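Local coordinates for protein ORF10 (Moritella marina, PDB 6RIW) that probably carries out the ketosynthase step of polyunsaturated fatty acid synthesis, this chain being the ketosynthase-chain length factor didomain of a longer synthase, at residues F153-Y158 against E602-Q607; Q608-T613 against A937-N942. One frame throughout, in Å; residues are numbered along the deposited sequence.

Contact 1: F153-Y158 against E602-Q607; sequences FQLTHY and EDSLLQ
At the periphery of the didomain, where its two ketosynthase-type halves meet, an extended loop of the first half, 153-158, runs past helix 597-608 of the second, and Ser604 pins it there. The serine OG, anti to its own carbonyl carbon (chi1 -82°), donates to Gln154 O over 2.7 Å, in the carbonyl plane and on a lone pair. The same OG accepts a weak, bent bond from Thr156 N at 3.0 Å, so one hydroxyl grips the backbone on both flanks of Leu155. Thr156 CG2 lies 3.4 Å from Ser604 OG, and the Phe153 ring brings CZ obliquely to 4.1 Å from Ser604 CB. Thr156 and Asp603 cross at about a right angle, the hydroxyl OG1 of Thr156 lying 3.8 Å from Asp603 CB. A water joins their polar ends, bonded to Asp603 OD2 and, at 2.9 Å, to Thr156 OG1; it also donates weakly to His157 O. Farther out, the loop is tied to helix 129-148, through Asp142 to Leu155 N and Lys146 to Phe153 O, so it lies between that helix and helix 597-608.

Contact 2: Q608-T613 against A937-N942; sequences QGINLT and AGKHLN
Gln608 meets Leu941 and Asn942 where helix 597-608 ends against the loop 937-942, the side chains of Gln608 and Leu941 crossing obliquely. The glutamine amide lies beside the leucine, with Gln608 NE2 3.8 Å from Leu941 CB and Gln608 OE1 3.8 Å from Leu941 CD1. Gln608 NE2 donates to Asn942 O over 2.9 Å (153° at the hydrogen), the acceptor lying close to the amide plane. In return Asn942 N donates to Gln608 O at 3.1 Å, from a position tilted 33° off the carbonyl plane. A water bridges Gln608 O to His940 O. While Leu941 CD1 faces the amide, the other methyl, Leu941 CD2, meets Ile610 CD1 at 3.7 Å. Gln608 NE2 also donates to Asp152 O, and its OE1 holds the 153-158 loop. An alanine here would probably leave Asn942 O and that loop without their side-chain partner and loosen the packing against Leu941 CD1. Gly609, at positive phi, follows the helix and completes a Schellman motif; a side chain there would be jammed against the carbonyl O of Gln608. The contact therefore sits at the end of helix 597-608, just before helix 614-628, with the loop that follows helix 929-934 laid against it.

In the fold
The two contacts follow one another along helix 597-608: contact 1 uses its last turns and contact 2 its C-terminal end, with centres about 11 Å apart. They touch directly. Gln154 N of contact 1 lies 2.9 Å from Gln608 OE1 of contact 2, and Gln607 O is likewise 2.9 Å from Asn942 ND2, both probable hydrogen bonds. Packing adds to this, Leu941 CD1 lying 3.6 Å from Phe153 N. The helix end thus gathers the 153-158 loop of the first half and the late 937-942 loop. Both contacts are peripheral, their centres about 35 and 45 Å from the chain centre, and lie away from the magnesium site at Met1 and Lys286.

Contact 1: F153-Y158 against E602-Q607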
ATOM      1  N   PHE A 153      29.123 -20.135  19.466  1.00 16.25           N
ATOM      2  CA  PHE A 153      27.885 -19.408  19.703  1.00 16.17           C
ATOM      3  C   PHE A 153      26.914 -19.633  18.545  1.00 14.39           C
ATOM      4  O   PHE A 153      27.317 -19.671  17.379  1.00 16.84           O
ATOM      5  CB  PHE A 153      28.144 -17.910  19.863  1.00 15.60           C
ATOM      6  CG  PHE A 153      26.882 -17.120  20.031  1.00 16.03           C
ATOM      7  CD1 PHE A 153      26.335 -16.934  21.288  1.00 21.01           C
ATOM      8  CD2 PHE A 153      26.207 -16.610  18.931  1.00 17.04           C
ATOM      9  CE1 PHE A 153      25.153 -16.235  21.451  1.00 19.18           C
ATOM     10  CE2 PHE A 153      25.014 -15.912  19.100  1.00 17.61           C
ATOM     11  CZ  PHE A 153      24.499 -15.728  20.358  1.00 17.73           C
ATOM     12  N   GLN A 154      25.630 -19.787  18.871  1.00 12.28           N
ATOM     13  CA  GLN A 154      24.586 -19.947  17.862  1.00 15.44           C
ATOM     14  C   GLN A 154      23.395 -19.078  18.226  1.00 13.31           C
ATOM     15  O   GLN A 154      22.858 -19.187  19.328  1.00 15.42           O
ATOM     16  CB  GLN A 154      24.101 -21.393  17.754  1.00 15.44           C
ATOM     17  CG  GLN A 154      25.050 -22.373  17.139  1.00 17.11           C
ATOM     18  CD  GLN A 154      24.413 -23.739  17.135  1.00 20.77           C
ATOM     19  OE1 GLN A 154      24.081 -24.276  18.189  1.00 22.98           O
ATOM     20  NE2 GLN A 154      24.193 -24.286  15.961  1.00 22.46           N
ATOM     21  N   LEU A 155      22.981 -18.222  17.304  1.00 14.40           N
ATOM     22  CA  LEU A 155      21.745 -17.482  17.488  1.00 13.33           C
ATOM     23  C   LEU A 155      20.546 -18.362  17.149  1.00 13.23           C
ATOM     24  O   LEU A 155      20.596 -19.177  16.221  1.00 14.85           O
ATOM     25  CB  LEU A 155      21.753 -16.235  16.602  1.00 12.33           C
ATOM     26  CG  LEU A 155      20.605 -15.242  16.767  1.00 14.11           C
ATOM     27  CD1 LEU A 155      20.641 -14.598  18.132  1.00 13.34           C
ATOM     28  CD2 LEU A 155      20.773 -14.181  15.666  1.00 12.36           C
ATOM     29  N   THR A 156      19.459 -18.189  17.893  1.00 14.55           N
ATOM     30  CA  THR A 156      18.239 -18.921  17.575  1.00 14.19           C
ATOM     31  C   THR A 156      17.430 -18.180  16.508  1.00 14.77           C
ATOM     32  O   THR A 156      17.505 -16.954  16.385  1.00 14.52           O
ATOM     33  CB  THR A 156      17.384 -19.148  18.826  1.00 16.16           C
ATOM     34  OG1 THR A 156      16.972 -17.892  19.369  1.00 19.08           O
ATOM     35  CG2 THR A 156      18.181 -19.927  19.892  1.00 15.72           C
ATOM     36  N   HIS A 157      16.663 -18.943  15.722  1.00 12.75           N
ATOM     37  CA  HIS A 157      15.762 -18.334  14.743  1.00 15.09           C
ATOM     38  C   HIS A 157      14.687 -17.480  15.436  1.00 15.38           C
ATOM     39  O   HIS A 157      14.259 -17.760  16.560  1.00 12.44           O
ATOM     40  CB  HIS A 157      15.133 -19.434  13.867  1.00 14.69           C
ATOM     41  CG  HIS A 157      14.703 -18.971  12.507  1.00 17.08           C
ATOM     42  ND1 HIS A 157      15.582 -18.812  11.461  1.00 17.91           N
ATOM     43  CD2 HIS A 157      13.483 -18.649  12.022  1.00 18.10           C
ATOM     44  CE1 HIS A 157      14.926 -18.410  10.389  1.00 18.18           C
ATOM     45  NE2 HIS A 157      13.648 -18.302  10.704  1.00 15.72           N
ATOM     46  N   TYR A 158      14.230 -16.421  14.750  1.00 12.93           N
ATOM     47  CA  TYR A 158      13.349 -15.447  15.404  1.00 12.34           C
ATOM     48  C   TYR A 158      11.990 -16.033  15.792  1.00 15.09           C
ATOM     49  O   TYR A 158      11.398 -15.604  16.786  1.00 15.29           O
ATOM     50  CB  TYR A 158      13.175 -14.214  14.504  1.00 13.19           C
ATOM     51  CG  TYR A 158      12.165 -14.399  13.388  1.00 14.33           C
ATOM     52  CD1 TYR A 158      12.472 -15.154  12.266  1.00 11.90           C
ATOM     53  CD2 TYR A 158      10.900 -13.809  13.474  1.00 14.40           C
ATOM     54  CE1 TYR A 158      11.518 -15.326  11.229  1.00 14.33           C
ATOM     55  CE2 TYR A 158       9.942 -13.972  12.455  1.00 15.18           C
ATOM     56  CZ  TYR A 158      10.258 -14.729  11.350  1.00 12.50           C
ATOM     57  OH  TYR A 158       9.298 -14.889  10.367  1.00 13.09           O
ATOM     58  N   GLU A 602      18.100 -14.120  24.451  1.00 15.60           N
ATOM     59  CA  GLU A 602      17.785 -14.803  25.708  1.00 17.91           C
ATOM     60  C   GLU A 602      17.758 -16.315  25.515  1.00 16.70           C
ATOM     61  O   GLU A 602      18.380 -17.064  26.285  1.00 16.82           O
ATOM     62  CB  GLU A 602      16.458 -14.303  26.279  1.00 19.68           C
ATOM     63  CG  GLU A 602      16.095 -14.971  27.604  1.00 22.94           C
ATOM     64  CD  GLU A 602      14.772 -14.486  28.185  1.00 32.38           C
ATOM     65  OE1 GLU A 602      13.778 -14.335  27.433  1.00 33.34           O
ATOM     66  OE2 GLU A 602      14.724 -14.271  29.416  1.00 43.64           O
ATOM     67  N   ASP A 603      17.057 -16.780  24.471  1.00 14.83           N
ATOM     68  CA  ASP A 603      16.976 -18.215  24.198  1.00 17.47           C
ATOM     69  C   ASP A 603      18.343 -18.818  23.916  1.00 17.54           C
ATOM     70  O   ASP A 603      18.632 -19.945  24.341  1.00 18.48           O
ATOM     71  CB  ASP A 603      16.045 -18.480  23.013  1.00 18.54           C
ATOM     72  CG  ASP A 603      14.584 -18.277  23.356  1.00 24.68           C
ATOM     73  OD1 ASP A 603      14.261 -18.080  24.554  1.00 31.74           O
ATOM     74  OD2 ASP A 603      13.751 -18.306  22.419  1.00 29.87           O
ATOM     75  N   SER A 604      19.183 -18.108  23.161  1.00 14.46           N
ATOM     76  CA  SER A 604      20.512 -18.609  22.844  1.00 12.89           C
ATOM     77  C   SER A 604      21.344 -18.801  24.106  1.00 14.89           C
ATOM     78  O   SER A 604      21.987 -19.840  24.286  1.00 16.64           O
ATOM     79  CB  SER A 604      21.210 -17.631  21.893  1.00 14.76           C
ATOM     80  OG  SER A 604      20.805 -17.854  20.562  1.00 19.28           O
ATOM     81  N   LEU A 605      21.396 -17.776  24.955  1.00 12.72           N
ATOM     82  CA  LEU A 605      22.176 -17.860  26.189  1.00 17.27           C
ATOM     83  C   LEU A 605      21.687 -18.992  27.079  1.00 18.93           C
ATOM     84  O   LEU A 605      22.492 -19.754  27.636  1.00 17.97           O
ATOM     85  CB  LEU A 605      22.092 -16.545  26.949  1.00 16.80           C
ATOM     86  CG  LEU A 605      22.755 -15.371  26.234  1.00 18.71           C
ATOM     87  CD1 LEU A 605      22.287 -14.097  26.927  1.00 20.37           C
ATOM     88  CD2 LEU A 605      24.277 -15.521  26.268  1.00 19.55           C
ATOM     89  N   LEU A 606      20.366 -19.111  27.226  1.00 17.01           N
ATOM     90  CA  LEU A 606      19.801 -20.198  28.017  1.00 18.84           C
ATOM     91  C   LEU A 606      20.183 -21.548  27.430  1.00 19.55           C
ATOM     92  O   LEU A 606      20.760 -22.404  28.112  1.00 19.86           O
ATOM     93  CB  LEU A 606      18.276 -20.039  28.080  1.00 20.49           C
ATOM     94  CG  LEU A 606      17.569 -20.746  29.236  1.00 26.81           C
ATOM     95  CD1 LEU A 606      18.106 -20.239  30.553  1.00 26.26           C
ATOM     96  CD2 LEU A 606      16.077 -20.510  29.126  1.00 31.88           C
ATOM     97  N   GLN A 607      19.867 -21.764  26.155  1.00 16.24           N
ATOM     98  CA  GLN A 607      20.040 -23.093  25.599  1.00 16.32           C
ATOM     99  C   GLN A 607      21.499 -23.494  25.545  1.00 18.61           C
ATOM    100  O   GLN A 607      21.809 -24.680  25.705  1.00 19.21           O
ATOM    101  CB  GLN A 607      19.402 -23.184  24.217  1.00 17.35           C
ATOM    102  CG  GLN A 607      17.881 -23.220  24.304  1.00 18.24           C
ATOM    103  CD  GLN A 607      17.211 -23.016  22.977  1.00 19.69           C
ATOM    104  OE1 GLN A 607      17.727 -23.412  21.932  1.00 21.60           O
ATOM    105  NE2 GLN A 607      16.030 -22.411  23.010  1.00 25.17           N
TER
HETATM  106  O   HOH W   1      14.116 -17.654  20.014  1.00 24.64           O

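Contact 2: Q608-T613 against A937-N942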
ATOM      1  N   GLN A 608      22.413 -22.532  25.345  1.00 15.74           N
ATOM      2  CA  GLN A 608      23.807 -22.916  25.200  1.00 15.56           C
ATOM      3  C   GLN A 608      24.510 -23.081  26.539  1.00 16.05           C
ATOM      4  O   GLN A 608      25.643 -23.571  26.563  1.00 17.47           O
ATOM      5  CB  GLN A 608      24.558 -21.899  24.334  1.00 15.02           C
ATOM      6  CG  GLN A 608      24.030 -21.896  22.881  1.00 14.05           C
ATOM      7  CD  GLN A 608      25.104 -21.517  21.873  1.00 15.21           C
ATOM      8  OE1 GLN A 608      25.422 -20.352  21.734  1.00 17.01           O
ATOM      9  NE2 GLN A 608      25.642 -22.501  21.151  1.00 16.20           N
ATOM     10  N   GLY A 609      23.876 -22.673  27.629  1.00 16.42           N
ATOM     11  CA  GLY A 609      24.377 -22.957  28.955  1.00 18.51           C
ATOM     12  C   GLY A 609      25.197 -21.860  29.581  1.00 20.88           C
ATOM     13  O   GLY A 609      25.931 -22.128  30.540  1.00 18.73           O
ATOM     14  N   ILE A 610      25.096 -20.631  29.087  1.00 22.90           N
ATOM     15  CA  ILE A 610      25.885 -19.518  29.608  1.00 25.79           C
ATOM     16  C   ILE A 610      24.952 -18.611  30.395  1.00 24.29           C
ATOM     17  O   ILE A 610      24.075 -17.949  29.821  1.00 27.78           O
ATOM     18  CB  ILE A 610      26.594 -18.753  28.489  1.00 27.47           C
ATOM     19  CG1 ILE A 610      27.527 -19.698  27.734  1.00 25.51           C
ATOM     20  CG2 ILE A 610      27.363 -17.560  29.074  1.00 28.40           C
ATOM     21  CD1 ILE A 610      28.686 -20.261  28.563  1.00 26.57           C
ATOM     22  N   ASN A 611      25.137 -18.576  31.710  1.00 22.14           N
ATOM     23  CA  ASN A 611      24.235 -17.872  32.616  1.00 23.91           C
ATOM     24  C   ASN A 611      24.841 -16.497  32.880  1.00 27.87           C
ATOM     25  O   ASN A 611      25.633 -16.319  33.801  1.00 28.98           O
ATOM     26  CB  ASN A 611      24.030 -18.662  33.915  1.00 26.87           C
ATOM     27  CG  ASN A 611      23.144 -17.927  34.927  1.00 34.00           C
ATOM     28  OD1 ASN A 611      22.221 -17.189  34.554  1.00 36.42           O
ATOM     29  ND2 ASN A 611      23.412 -18.141  36.219  1.00 33.88           N
ATOM     30  N   LEU A 612      24.477 -15.521  32.049  1.00 25.26           N
ATOM     31  CA  LEU A 612      24.852 -14.138  32.305  1.00 27.75           C
ATOM     32  C   LEU A 612      23.898 -13.507  33.312  1.00 26.50           C
ATOM     33  O   LEU A 612      22.765 -13.963  33.495  1.00 25.41           O
ATOM     34  CB  LEU A 612      24.822 -13.320  31.012  1.00 22.99           C
ATOM     35  CG  LEU A 612      25.688 -13.786  29.860  1.00 24.54           C
ATOM     36  CD1 LEU A 612      25.543 -12.799  28.709  1.00 23.13           C
ATOM     37  CD2 LEU A 612      27.136 -13.894  30.315  1.00 27.74           C
ATOM     38  N   THR A 613      24.354 -12.432  33.959  1.00 23.23           N
ATOM     39  CA  THR A 613      23.430 -11.666  34.780  1.00 24.14           C
ATOM     40  C   THR A 613      22.383 -11.002  33.892  1.00 29.46           C
ATOM     41  O   THR A 613      22.538 -10.908  32.669  1.00 24.42           O
ATOM     42  CB  THR A 613      24.148 -10.591  35.612  1.00 27.62           C
ATOM     43  OG1 THR A 613      24.825  -9.672  34.749  1.00 28.05           O
ATOM     44  CG2 THR A 613      25.148 -11.208  36.583  1.00 25.92           C
ATOM     45  N   ALA A 937      34.843 -17.933  27.869  1.00 32.33           N
ATOM     46  CA  ALA A 937      36.165 -18.450  27.536  1.00 30.38           C
ATOM     47  C   ALA A 937      36.319 -19.910  27.946  1.00 30.16           C
ATOM     48  O   ALA A 937      36.019 -20.284  29.084  1.00 31.78           O
ATOM     49  CB  ALA A 937      37.240 -17.599  28.219  1.00 29.25           C
ATOM     50  N   GLY A 938      36.778 -20.733  27.003  1.00 30.19           N
ATOM     51  CA  GLY A 938      37.086 -22.132  27.250  1.00 30.64           C
ATOM     52  C   GLY A 938      35.909 -23.034  27.565  1.00 33.54           C
ATOM     53  O   GLY A 938      36.126 -24.207  27.868  1.00 35.17           O
ATOM     54  N   LYS A 939      34.672 -22.542  27.496  1.00 27.27           N
ATOM     55  CA  LYS A 939      33.510 -23.344  27.864  1.00 27.87           C
ATOM     56  C   LYS A 939      33.049 -24.237  26.713  1.00 27.46           C
ATOM     57  O   LYS A 939      33.283 -23.946  25.537  1.00 25.63           O
ATOM     58  CB  LYS A 939      32.357 -22.445  28.313  1.00 29.50           C
ATOM     59  CG  LYS A 939      32.725 -21.480  29.418  1.00 32.64           C
ATOM     60  CD  LYS A 939      32.607 -22.132  30.790  1.00 39.70           C
ATOM     61  CE  LYS A 939      32.390 -21.086  31.891  1.00 37.71           C
ATOM     62  NZ  LYS A 939      30.963 -20.627  31.955  1.00 46.30           N
ATOM     63  N   HIS A 940      32.402 -25.347  27.066  1.00 25.13           N
ATOM     64  CA  HIS A 940      31.656 -26.144  26.101  1.00 23.21           C
ATOM     65  C   HIS A 940      30.233 -25.603  26.040  1.00 22.96           C
ATOM     66  O   HIS A 940      29.554 -25.541  27.070  1.00 23.25           O
ATOM     67  CB  HIS A 940      31.648 -27.618  26.500  1.00 28.24           C
ATOM     68  CG  HIS A 940      33.008 -28.253  26.472  1.00 38.20           C
ATOM     69  ND1 HIS A 940      33.903 -28.150  27.519  1.00 43.80           N
ATOM     70  CD2 HIS A 940      33.627 -28.995  25.519  1.00 39.79           C
ATOM     71  CE1 HIS A 940      35.012 -28.801  27.216  1.00 42.47           C
ATOM     72  NE2 HIS A 940      34.871 -29.324  26.009  1.00 46.71           N
ATOM     73  N   LEU A 941      29.786 -25.190  24.849  1.00 18.77           N
ATOM     74  CA  LEU A 941      28.411 -24.731  24.658  1.00 17.49           C
ATOM     75  C   LEU A 941      27.543 -25.876  24.154  1.00 16.96           C
ATOM     76  O   LEU A 941      27.992 -26.679  23.333  1.00 19.05           O
ATOM     77  CB  LEU A 941      28.342 -23.577  23.647  1.00 18.90           C
ATOM     78  CG  LEU A 941      29.266 -22.377  23.884  1.00 18.29           C
ATOM     79  CD1 LEU A 941      28.965 -21.202  22.939  1.00 17.00           C
ATOM     80  CD2 LEU A 941      29.170 -21.938  25.346  1.00 21.86           C
ATOM     81  N   ASN A 942      26.294 -25.928  24.618  1.00 15.47           N
ATOM     82  CA  ASN A 942      25.312 -26.800  23.984  1.00 15.47           C
ATOM     83  C   ASN A 942      24.882 -26.208  22.643  1.00 19.01           C
ATOM     84  O   ASN A 942      24.845 -24.993  22.467  1.00 16.29           O
ATOM     85  CB  ASN A 942      24.054 -26.968  24.840  1.00 15.70           C
ATOM     86  CG  ASN A 942      24.344 -27.171  26.296  1.00 19.27           C
ATOM     87  OD1 ASN A 942      25.172 -28.003  26.664  1.00 19.25           O
ATOM     88  ND2 ASN A 942      23.643 -26.416  27.143  1.00 16.24           N
TER
HETATM   89  O   HOH W   2      27.535 -24.641  28.493  1.00 26.86           O